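Local atomic coordinates of hypothetical protein TT1426 (Thermus thermophilus, PDB entry 1WD5), a protein that is of unknown function but probably acts as a phosphoribosyltransferase, transferring a glycosyl group as its fold family generally does. Residues G47-V52 / A201-W206; R150-V155 / R169-A174; R55-P60 / E92-R97. All blocks are in the same frame, centred on the assembly; numbering follows the deposited sequence.

All three contacts hang on one mixed sheet. Contact 1 ties residues 47-52, at the start of strand 48-59, to the last helix, so it brackets most of the chain and both other contacts fall between its segments. Contact 3 comes next, further along the same strand, where helix 88-112 lies against it; its centre is about 28 Å from that of contact 1. Contact 2 follows after contact 3 has closed and pairs the last two parallel strands, about 20 Å between centres from contact 1 and 25 Å from contact 3. Strand 48-59 thus joins two parts of the sheet: parallel to strand 26-29 near its start, antiparallel to strand 66-71 further on, with 76-78 beyond that.

Contact 1: G47-V52 / A201-W206; sequences GELDVV and AILLEW
The CA atoms of L49 and W206 come within 6.7 Å of each other where the start of strand 48-59 meets the end of the chain's last helix, and no direct hydrogen bond joins the two segments. L49 and the W206 indole do most of the work. L49 CB sits over one face of the indole in a CH-pi contact, 3.5 Å from the centroid of the five-membered ring and 15° off its normal. W206 CG stands anti to its carbonyl carbon, beside the backbone N, and a chi2 of 88° turns the indole face to L49. Further out, G47 O approaches W206 CZ3 obliquely at 3.3 Å. The L49 side chain crosses the indole at about a right angle, and its CD1 goes on to meet L203 CD2 at 3.9 Å. Beyond that, V51 CG1 and L203 CD1 make a looser apolar touch at 4.4 Å. The polar groups look elsewhere: W206 NE1 is bonded to D39, the E48 carboxylate forms salt bridges with R113 and R121, and D50 OD1 pairs with R110 while its OD2 takes the backbone N-H of A116. A water donates to W206 O at 2.8 Å and only weakly to E48 OE2, a modest solvent link between the segments. The C-terminal segment packs on strand 48-59 and also touches two other helices: I202 meets D39 and W206 meets R43, both of helix 33-45, and L203 rests on Y109 and V112 of helix 88-112. On the sheet itself, E48 and D50 bond through their backbones to the neighbouring strand 26-29.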
loop_
_atom_site.group_PDB
_atom_site.type_symbol
_atom_site.label_atom_id
_atom_site.label_comp_id
_atom_site.label_asym_id
_atom_site.label_seq_id
_atom_site.Cartn_x
_atom_site.Cartn_y
_atom_site.Cartn_z
ATOM N N GLY A 47 9.205 -9.015 11.287
ATOM C CA GLY A 47 7.770 -8.799 11.282
ATOM C C GLY A 47 7.024 -9.851 10.482
ATOM O O GLY A 47 7.571 -10.908 10.155
ATOM N N GLU A 48 5.772 -9.547 10.159
ATOM C CA GLU A 48 4.912 -10.454 9.406
ATOM C C GLU A 48 4.456 -9.812 8.092
ATOM O O GLU A 48 3.948 -8.694 8.081
ATOM C CB GLU A 48 3.704 -10.826 10.268
ATOM C CG GLU A 48 2.601 -11.568 9.538
ATOM C CD GLU A 48 1.559 -12.134 10.486
ATOM O OE1 GLU A 48 1.208 -11.443 11.464
ATOM O OE2 GLU A 48 1.085 -13.266 10.248
ATOM N N LEU A 49 4.630 -10.530 6.988
ATOM C CA LEU A 49 4.262 -10.011 5.673
ATOM C C LEU A 49 2.859 -10.386 5.212
ATOM O O LEU A 49 2.400 -11.510 5.405
ATOM C CB LEU A 49 5.287 -10.479 4.634
ATOM C CG LEU A 49 5.145 -10.100 3.151
ATOM C CD1 LEU A 49 4.069 -10.936 2.490
ATOM C CD2 LEU A 49 4.844 -8.614 3.023
ATOM N N ASP A 50 2.178 -9.418 4.612
ATOM C CA ASP A 50 0.848 -9.639 4.061
ATOM C C ASP A 50 0.638 -8.593 2.981
ATOM O O ASP A 50 1.467 -7.697 2.791
ATOM C CB ASP A 50 -0.247 -9.524 5.135
ATOM C CG ASP A 50 -1.597 -10.048 4.652
ATOM O OD1 ASP A 50 -1.656 -10.644 3.555
ATOM O OD2 ASP A 50 -2.602 -9.875 5.368
ATOM N N VAL A 51 -0.462 -8.717 2.258
ATOM C CA VAL A 51 -0.757 -7.784 1.194
ATOM C C VAL A 51 -1.962 -6.942 1.591
ATOM O O VAL A 51 -2.826 -7.398 2.341
ATOM C CB VAL A 51 -1.077 -8.546 -0.105
ATOM C CG1 VAL A 51 -2.282 -9.458 0.119
ATOM C CG2 VAL A 51 -1.350 -7.576 -1.229
ATOM N N VAL A 52 -2.003 -5.704 1.111
ATOM C CA VAL A 52 -3.136 -4.839 1.390
ATOM C C VAL A 52 -3.902 -4.814 0.082
ATOM O O VAL A 52 -3.337 -4.522 -0.974
ATOM C CB VAL A 52 -2.701 -3.409 1.818
ATOM C CG1 VAL A 52 -1.801 -2.781 0.774
ATOM C CG2 VAL A 52 -3.934 -2.552 2.058
ATOM N N ALA A 201 3.696 -16.799 -4.654
ATOM C CA ALA A 201 4.858 -17.551 -4.180
ATOM C C ALA A 201 5.384 -16.920 -2.890
ATOM O O ALA A 201 5.724 -17.619 -1.935
ATOM C CB ALA A 201 5.945 -17.551 -5.240
ATOM N N ILE A 202 5.442 -15.591 -2.870
ATOM C CA ILE A 202 5.914 -14.874 -1.695
ATOM C C ILE A 202 4.954 -15.059 -0.525
ATOM O O ILE A 202 5.379 -15.369 0.588
ATOM C CB ILE A 202 6.067 -13.375 -1.994
ATOM C CG1 ILE A 202 7.198 -13.170 -3.006
ATOM C CG2 ILE A 202 6.351 -12.611 -0.708
ATOM C CD1 ILE A 202 7.367 -11.742 -3.455
ATOM N N LEU A 203 3.661 -14.884 -0.783
ATOM C CA LEU A 203 2.642 -15.026 0.251
ATOM C C LEU A 203 2.596 -16.419 0.896
ATOM O O LEU A 203 2.311 -16.546 2.090
ATOM C CB LEU A 203 1.260 -14.688 -0.327
ATOM C CG LEU A 203 0.978 -13.228 -0.708
ATOM C CD1 LEU A 203 -0.411 -13.117 -1.333
ATOM C CD2 LEU A 203 1.065 -12.350 0.529
ATOM N N LEU A 204 2.866 -17.453 0.102
ATOM C CA LEU A 204 2.845 -18.837 0.582
ATOM C C LEU A 204 3.793 -19.094 1.746
ATOM O O LEU A 204 3.478 -19.869 2.650
ATOM C CB LEU A 204 3.183 -19.800 -0.565
ATOM C CG LEU A 204 2.059 -20.131 -1.549
ATOM C CD1 LEU A 204 2.628 -20.798 -2.796
ATOM C CD2 LEU A 204 1.045 -21.044 -0.872
ATOM N N GLU A 205 4.954 -18.447 1.721
ATOM C CA GLU A 205 5.950 -18.610 2.780
ATOM C C GLU A 205 5.467 -18.080 4.133
ATOM O O GLU A 205 6.049 -18.405 5.176
ATOM C CB GLU A 205 7.252 -17.887 2.407
ATOM C CG GLU A 205 8.168 -18.621 1.428
ATOM C CD GLU A 205 8.746 -19.910 2.009
ATOM O OE1 GLU A 205 7.997 -20.899 2.140
ATOM O OE2 GLU A 205 9.950 -19.936 2.340
ATOM N N TRP A 206 4.410 -17.271 4.127
ATOM C CA TRP A 206 3.911 -16.699 5.376
ATOM C C TRP A 206 2.637 -17.319 5.934
ATOM O O TRP A 206 2.095 -16.838 6.929
ATOM C CB TRP A 206 3.721 -15.184 5.225
ATOM C CG TRP A 206 5.002 -14.462 4.897
ATOM C CD1 TRP A 206 5.524 -14.236 3.654
ATOM C CD2 TRP A 206 5.949 -13.929 5.832
ATOM N NE1 TRP A 206 6.743 -13.597 3.758
ATOM C CE2 TRP A 206 7.025 -13.398 5.084
ATOM C CE3 TRP A 206 5.994 -13.849 7.231
ATOM C CZ2 TRP A 206 8.133 -12.796 5.689
ATOM C CZ3 TRP A 206 7.102 -13.247 7.830
ATOM C CH2 TRP A 206 8.152 -12.730 7.058
HETATM O O HOH W 1 3.390 -15.605 9.076
#

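Contact 2: R150-V155 / R169-A174; sequences RVVVAV and RAEVVA
E171 OE1 is gripped from two directions, by the guanidinium of R150 and by a water that R150 NE also holds. R150 NH2 donates to E171 OE1 at 2.9 Å in a nearly straight salt bridge (168°); the N-H meets the syn lone pair of OE1, and that oxygen lies close to the guanidinium plane. The R150 chain runs extended to NE, which lets it reach across, and the flat groups end up 37° apart. R150 NH1 turns to L20 O instead. Beside the bridge, V152 lies alongside E171, its CG2 4.1 Å from E171 OE1.

Further along, the strands pair through their backbones. V153 N donates to E171 O at 2.9 Å, V173 N to V153 O at 2.7 Å, and V155 N to V173 O at 2.9 Å. Ahead of these bonds the chains part, and a second water spans V151 O and E171 N. On the face carrying V152, A154 and V173, V152 CG1 meets V173 CG2 at 3.9 Å, and A154 and V173 pack on helix 6-17. On the other, V155 CG2 touches A174 CB at 4.0 Å while V153 packs against helix 134-144. The two strands run parallel, 20° apart, with helix 160-167 between them in sequence: the beta-alpha-beta crossover that leads to edge strand 171-174, as expected of a type I phosphoribosyltransferase core.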
loop_
_atom_site.group_PDB
_atom_site.type_symbol
_atom_site.label_atom_id
_atom_site.label_comp_id
_atom_site.label_asym_id
_atom_site.label_seq_id
_atom_site.Cartn_x
_atom_site.Cartn_y
_atom_site.Cartn_z
ATOM N N ARG A 150 -0.480 1.717 15.342
ATOM C CA ARG A 150 0.321 2.740 14.690
ATOM C C ARG A 150 0.452 2.416 13.205
ATOM O O ARG A 150 0.487 1.245 12.815
ATOM C CB ARG A 150 1.700 2.775 15.344
ATOM C CG ARG A 150 2.673 3.768 14.754
ATOM C CD ARG A 150 4.024 3.630 15.438
ATOM N NE ARG A 150 5.016 4.554 14.901
ATOM C CZ ARG A 150 6.278 4.609 15.314
ATOM N NH1 ARG A 150 6.700 3.789 16.268
ATOM N NH2 ARG A 150 7.117 5.484 14.774
ATOM N N VAL A 151 0.517 3.455 12.380
ATOM C CA VAL A 151 0.651 3.271 10.942
ATOM C C VAL A 151 1.812 4.105 10.412
ATOM O O VAL A 151 1.933 5.296 10.718
ATOM C CB VAL A 151 -0.646 3.678 10.199
ATOM C CG1 VAL A 151 -0.510 3.385 8.713
ATOM C CG2 VAL A 151 -1.834 2.927 10.782
ATOM N N VAL A 152 2.674 3.465 9.629
ATOM C CA VAL A 152 3.822 4.140 9.039
ATOM C C VAL A 152 3.888 3.830 7.556
ATOM O O VAL A 152 3.827 2.665 7.156
ATOM C CB VAL A 152 5.154 3.677 9.673
ATOM C CG1 VAL A 152 6.325 4.336 8.953
ATOM C CG2 VAL A 152 5.185 4.019 11.150
ATOM N N VAL A 153 4.000 4.870 6.740
ATOM C CA VAL A 153 4.119 4.692 5.299
ATOM C C VAL A 153 5.612 4.672 4.989
ATOM O O VAL A 153 6.328 5.619 5.316
ATOM C CB VAL A 153 3.468 5.856 4.530
ATOM C CG1 VAL A 153 3.834 5.773 3.052
ATOM C CG2 VAL A 153 1.955 5.808 4.706
ATOM N N ALA A 154 6.083 3.598 4.361
ATOM C CA ALA A 154 7.499 3.481 4.037
ATOM C C ALA A 154 7.712 3.169 2.559
ATOM O O ALA A 154 7.199 2.170 2.045
ATOM C CB ALA A 154 8.140 2.403 4.903
ATOM N N VAL A 155 8.480 4.022 1.883
ATOM C CA VAL A 155 8.744 3.851 0.458
ATOM C C VAL A 155 10.172 4.227 0.063
ATOM O O VAL A 155 10.737 5.187 0.577
ATOM C CB VAL A 155 7.783 4.716 -0.377
ATOM C CG1 VAL A 155 6.343 4.304 -0.108
ATOM C CG2 VAL A 155 7.978 6.186 -0.021
ATOM N N ARG A 169 -1.355 12.794 6.413
ATOM C CA ARG A 169 -2.174 11.791 7.086
ATOM C C ARG A 169 -1.433 10.779 7.962
ATOM O O ARG A 169 -2.035 10.158 8.839
ATOM C CB ARG A 169 -3.003 11.033 6.041
ATOM C CG ARG A 169 -3.895 11.917 5.180
ATOM C CD ARG A 169 -4.631 11.095 4.120
ATOM N NE ARG A 169 -5.527 10.105 4.715
ATOM C CZ ARG A 169 -6.179 9.176 4.024
ATOM N NH1 ARG A 169 -6.037 9.103 2.706
ATOM N NH2 ARG A 169 -6.977 8.323 4.650
ATOM N N ALA A 170 -0.137 10.599 7.738
ATOM C CA ALA A 170 0.600 9.631 8.539
ATOM C C ALA A 170 2.093 9.863 8.521
ATOM O O ALA A 170 2.601 10.647 7.726
ATOM C CB ALA A 170 0.300 8.220 8.043
ATOM N N GLU A 171 2.795 9.174 9.412
ATOM C CA GLU A 171 4.241 9.282 9.458
ATOM C C GLU A 171 4.729 8.661 8.156
ATOM O O GLU A 171 4.242 7.606 7.740
ATOM C CB GLU A 171 4.808 8.501 10.644
ATOM C CG GLU A 171 6.285 8.776 10.887
ATOM C CD GLU A 171 6.883 7.895 11.965
ATOM O OE1 GLU A 171 6.190 7.599 12.962
ATOM O OE2 GLU A 171 8.059 7.508 11.819
ATOM N N VAL A 172 5.669 9.324 7.502
ATOM C CA VAL A 172 6.202 8.827 6.247
ATOM C C VAL A 172 7.708 8.658 6.306
ATOM O O VAL A 172 8.424 9.536 6.793
ATOM C CB VAL A 172 5.878 9.782 5.080
ATOM C CG1 VAL A 172 6.640 9.353 3.833
ATOM C CG2 VAL A 172 4.377 9.785 4.807
ATOM N N VAL A 173 8.176 7.518 5.812
ATOM C CA VAL A 173 9.596 7.221 5.753
ATOM C C VAL A 173 9.924 7.000 4.281
ATOM O O VAL A 173 9.532 5.991 3.695
ATOM C CB VAL A 173 9.946 5.949 6.555
ATOM C CG1 VAL A 173 11.417 5.608 6.372
ATOM C CG2 VAL A 173 9.644 6.171 8.031
ATOM N N ALA A 174 10.624 7.959 3.684
ATOM C CA ALA A 174 11.002 7.874 2.277
ATOM C C ALA A 174 12.513 8.003 2.180
ATOM O O ALA A 174 13.093 8.938 2.730
ATOM C CB ALA A 174 10.325 8.986 1.485
HETATM O O HOH W 2 4.053 6.379 13.328
HETATM O O HOH W 3 1.151 7.668 11.409
#

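Contact 3: R55-P60 / E92-R97; sequences RKVGAP and EREAAR
E94 reaches from helix 88-112 to G58 on strand 48-59, and its carboxylate supplies the polar part of the contact. E94 OE2 accepts the backbone N-H of G58 at 3.0 Å, a bent bond (147°) that arrives on the anti side of the oxygen and somewhat out of the carboxylate plane. The same oxygen is also bonded to Q98 NE2, and Q98 OE1 in turn takes R55 NE, so that one amide links the helix glutamate to the strand arginine. The other oxygen, E94 OE1, forms a salt bridge with R97 NH2 at 2.7 Å, one turn along the helix; the donor comes nearly in line with the C-O bond, with the oxygen tilted well out of the R97 guanidinium plane. R55 NH2 and K56 NZ stand further off, K56 NZ 6.6 Å from E94 OE2 and bonded to P63 O, and this positive surrounding would tend to keep the glutamate ionised.

The apolar part is small and tight. V57 CG1 presses on E94 CG at 3.3 Å, the two side chains sliding past each other in opposite directions. A bend at chi2 (76°) swings E94 CD toward G58. V57 CG2 lies 4.4 Å from A95 CA.

An alanine at E94 would probably leave G58 N without this acceptor and R97 without its charged mate, and open a gap beside V57 CG1.

Strand and helix run roughly antiparallel, their axes 8.1 Å apart at closest. L76 of strand 76-78 touches both V57 and A95, while V57 and A59 bond through their backbones to the strand 66-71 side of the sheet, at F65, L67 and G68. Helix 88-112 thus lies across this antiparallel end of the sheet, with Y90 OH bonded to G58 O.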
loop_
_atom_site.group_PDB
_atom_site.type_symbol
_atom_site.label_atom_id
_atom_site.label_comp_id
_atom_site.label_asym_id
_atom_site.label_seq_id
_atom_site.Cartn_x
_atom_site.Cartn_y
_atom_site.Cartn_z
ATOM N N ARG A 55 -9.107 -0.564 -3.279
ATOM C CA ARG A 55 -9.343 0.168 -4.518
ATOM C C ARG A 55 -9.816 1.578 -4.186
ATOM O O ARG A 55 -10.537 1.799 -3.210
ATOM C CB ARG A 55 -10.418 -0.515 -5.375
ATOM C CG ARG A 55 -9.985 -1.827 -6.029
ATOM C CD ARG A 55 -8.969 -1.591 -7.130
ATOM N NE ARG A 55 -9.518 -0.776 -8.210
ATOM C CZ ARG A 55 -8.794 -0.265 -9.201
ATOM N NH1 ARG A 55 -7.484 -0.486 -9.258
ATOM N NH2 ARG A 55 -9.370 0.487 -10.126
ATOM N N LYS A 56 -9.405 2.535 -5.002
ATOM C CA LYS A 56 -9.821 3.910 -4.806
ATOM C C LYS A 56 -11.199 4.092 -5.440
ATOM O O LYS A 56 -11.495 3.495 -6.476
ATOM C CB LYS A 56 -8.816 4.851 -5.469
ATOM C CG LYS A 56 -9.206 6.317 -5.438
ATOM C CD LYS A 56 -9.303 6.865 -6.848
ATOM C CE LYS A 56 -7.996 6.669 -7.606
ATOM N NZ LYS A 56 -8.221 6.692 -9.076
ATOM N N VAL A 57 -12.042 4.894 -4.795
ATOM C CA VAL A 57 -13.380 5.203 -5.297
ATOM C C VAL A 57 -13.264 6.645 -5.778
ATOM O O VAL A 57 -13.175 7.568 -4.965
ATOM C CB VAL A 57 -14.437 5.101 -4.170
ATOM C CG1 VAL A 57 -15.780 5.614 -4.653
ATOM C CG2 VAL A 57 -14.564 3.657 -3.715
ATOM N N GLY A 58 -13.241 6.831 -7.097
ATOM C CA GLY A 58 -13.088 8.159 -7.663
ATOM C C GLY A 58 -14.354 8.972 -7.817
ATOM O O GLY A 58 -15.458 8.440 -7.749
ATOM N N ALA A 59 -14.181 10.272 -8.043
ATOM C CA ALA A 59 -15.292 11.204 -8.198
ATOM C C ALA A 59 -15.926 11.162 -9.589
ATOM O O ALA A 59 -15.314 10.701 -10.553
ATOM C CB ALA A 59 -14.814 12.614 -7.896
ATOM N N PRO A 60 -17.171 11.653 -9.708
ATOM C CA PRO A 60 -17.875 11.665 -10.994
ATOM C C PRO A 60 -17.098 12.425 -12.072
ATOM O O PRO A 60 -16.728 13.588 -11.890
ATOM C CB PRO A 60 -19.202 12.338 -10.651
ATOM C CG PRO A 60 -19.425 11.926 -9.224
ATOM C CD PRO A 60 -18.052 12.120 -8.624
ATOM N N GLU A 92 -22.308 4.391 -4.352
ATOM C CA GLU A 92 -22.612 2.966 -4.282
ATOM C C GLU A 92 -22.321 2.276 -5.618
ATOM O O GLU A 92 -21.863 1.133 -5.640
ATOM C CB GLU A 92 -24.078 2.741 -3.901
ATOM C CG GLU A 92 -24.455 3.151 -2.484
ATOM C CD GLU A 92 -23.617 2.465 -1.419
ATOM O OE1 GLU A 92 -23.246 1.287 -1.610
ATOM O OE2 GLU A 92 -23.337 3.104 -0.379
ATOM N N ARG A 93 -22.592 2.965 -6.727
ATOM C CA ARG A 93 -22.337 2.398 -8.049
ATOM C C ARG A 93 -20.834 2.274 -8.275
ATOM O O ARG A 93 -20.349 1.237 -8.726
ATOM C CB ARG A 93 -22.944 3.269 -9.161
ATOM C CG ARG A 93 -24.479 3.306 -9.197
ATOM C CD ARG A 93 -24.992 3.825 -10.545
ATOM N NE ARG A 93 -24.592 5.205 -10.815
ATOM C CZ ARG A 93 -25.224 6.275 -10.339
ATOM N NH1 ARG A 93 -26.295 6.129 -9.571
ATOM N NH2 ARG A 93 -24.772 7.491 -10.617
ATOM N N GLU A 94 -20.100 3.336 -7.963
ATOM C CA GLU A 94 -18.651 3.333 -8.135
ATOM C C GLU A 94 -18.012 2.265 -7.245
ATOM O O GLU A 94 -17.113 1.547 -7.678
ATOM C CB GLU A 94 -18.073 4.711 -7.803
ATOM C CG GLU A 94 -16.539 4.760 -7.702
ATOM C CD GLU A 94 -15.825 4.731 -9.050
ATOM O OE1 GLU A 94 -16.488 4.494 -10.086
ATOM O OE2 GLU A 94 -14.588 4.942 -9.063
ATOM N N ALA A 95 -18.480 2.160 -6.004
ATOM C CA ALA A 95 -17.941 1.170 -5.079
ATOM C C ALA A 95 -18.096 -0.242 -5.641
ATOM O O ALA A 95 -17.182 -1.055 -5.538
ATOM C CB ALA A 95 -18.642 1.273 -3.731
ATOM N N ALA A 96 -19.255 -0.528 -6.230
ATOM C CA ALA A 96 -19.517 -1.847 -6.808
ATOM C C ALA A 96 -18.556 -2.158 -7.953
ATOM O O ALA A 96 -18.076 -3.284 -8.078
ATOM C CB ALA A 96 -20.961 -1.934 -7.300
ATOM N N ARG A 97 -18.277 -1.168 -8.794
ATOM C CA ARG A 97 -17.353 -1.380 -9.905
ATOM C C ARG A 97 -15.946 -1.680 -9.395
ATOM O O ARG A 97 -15.242 -2.513 -9.964
ATOM C CB ARG A 97 -17.314 -0.153 -10.825
ATOM C CG ARG A 97 -18.591 0.054 -11.636
ATOM C CD ARG A 97 -18.376 1.050 -12.771
ATOM N NE ARG A 97 -18.126 2.403 -12.286
ATOM C CZ ARG A 97 -19.079 3.261 -11.942
ATOM N NH1 ARG A 97 -20.357 2.909 -12.034
ATOM N NH2 ARG A 97 -18.754 4.471 -11.503
#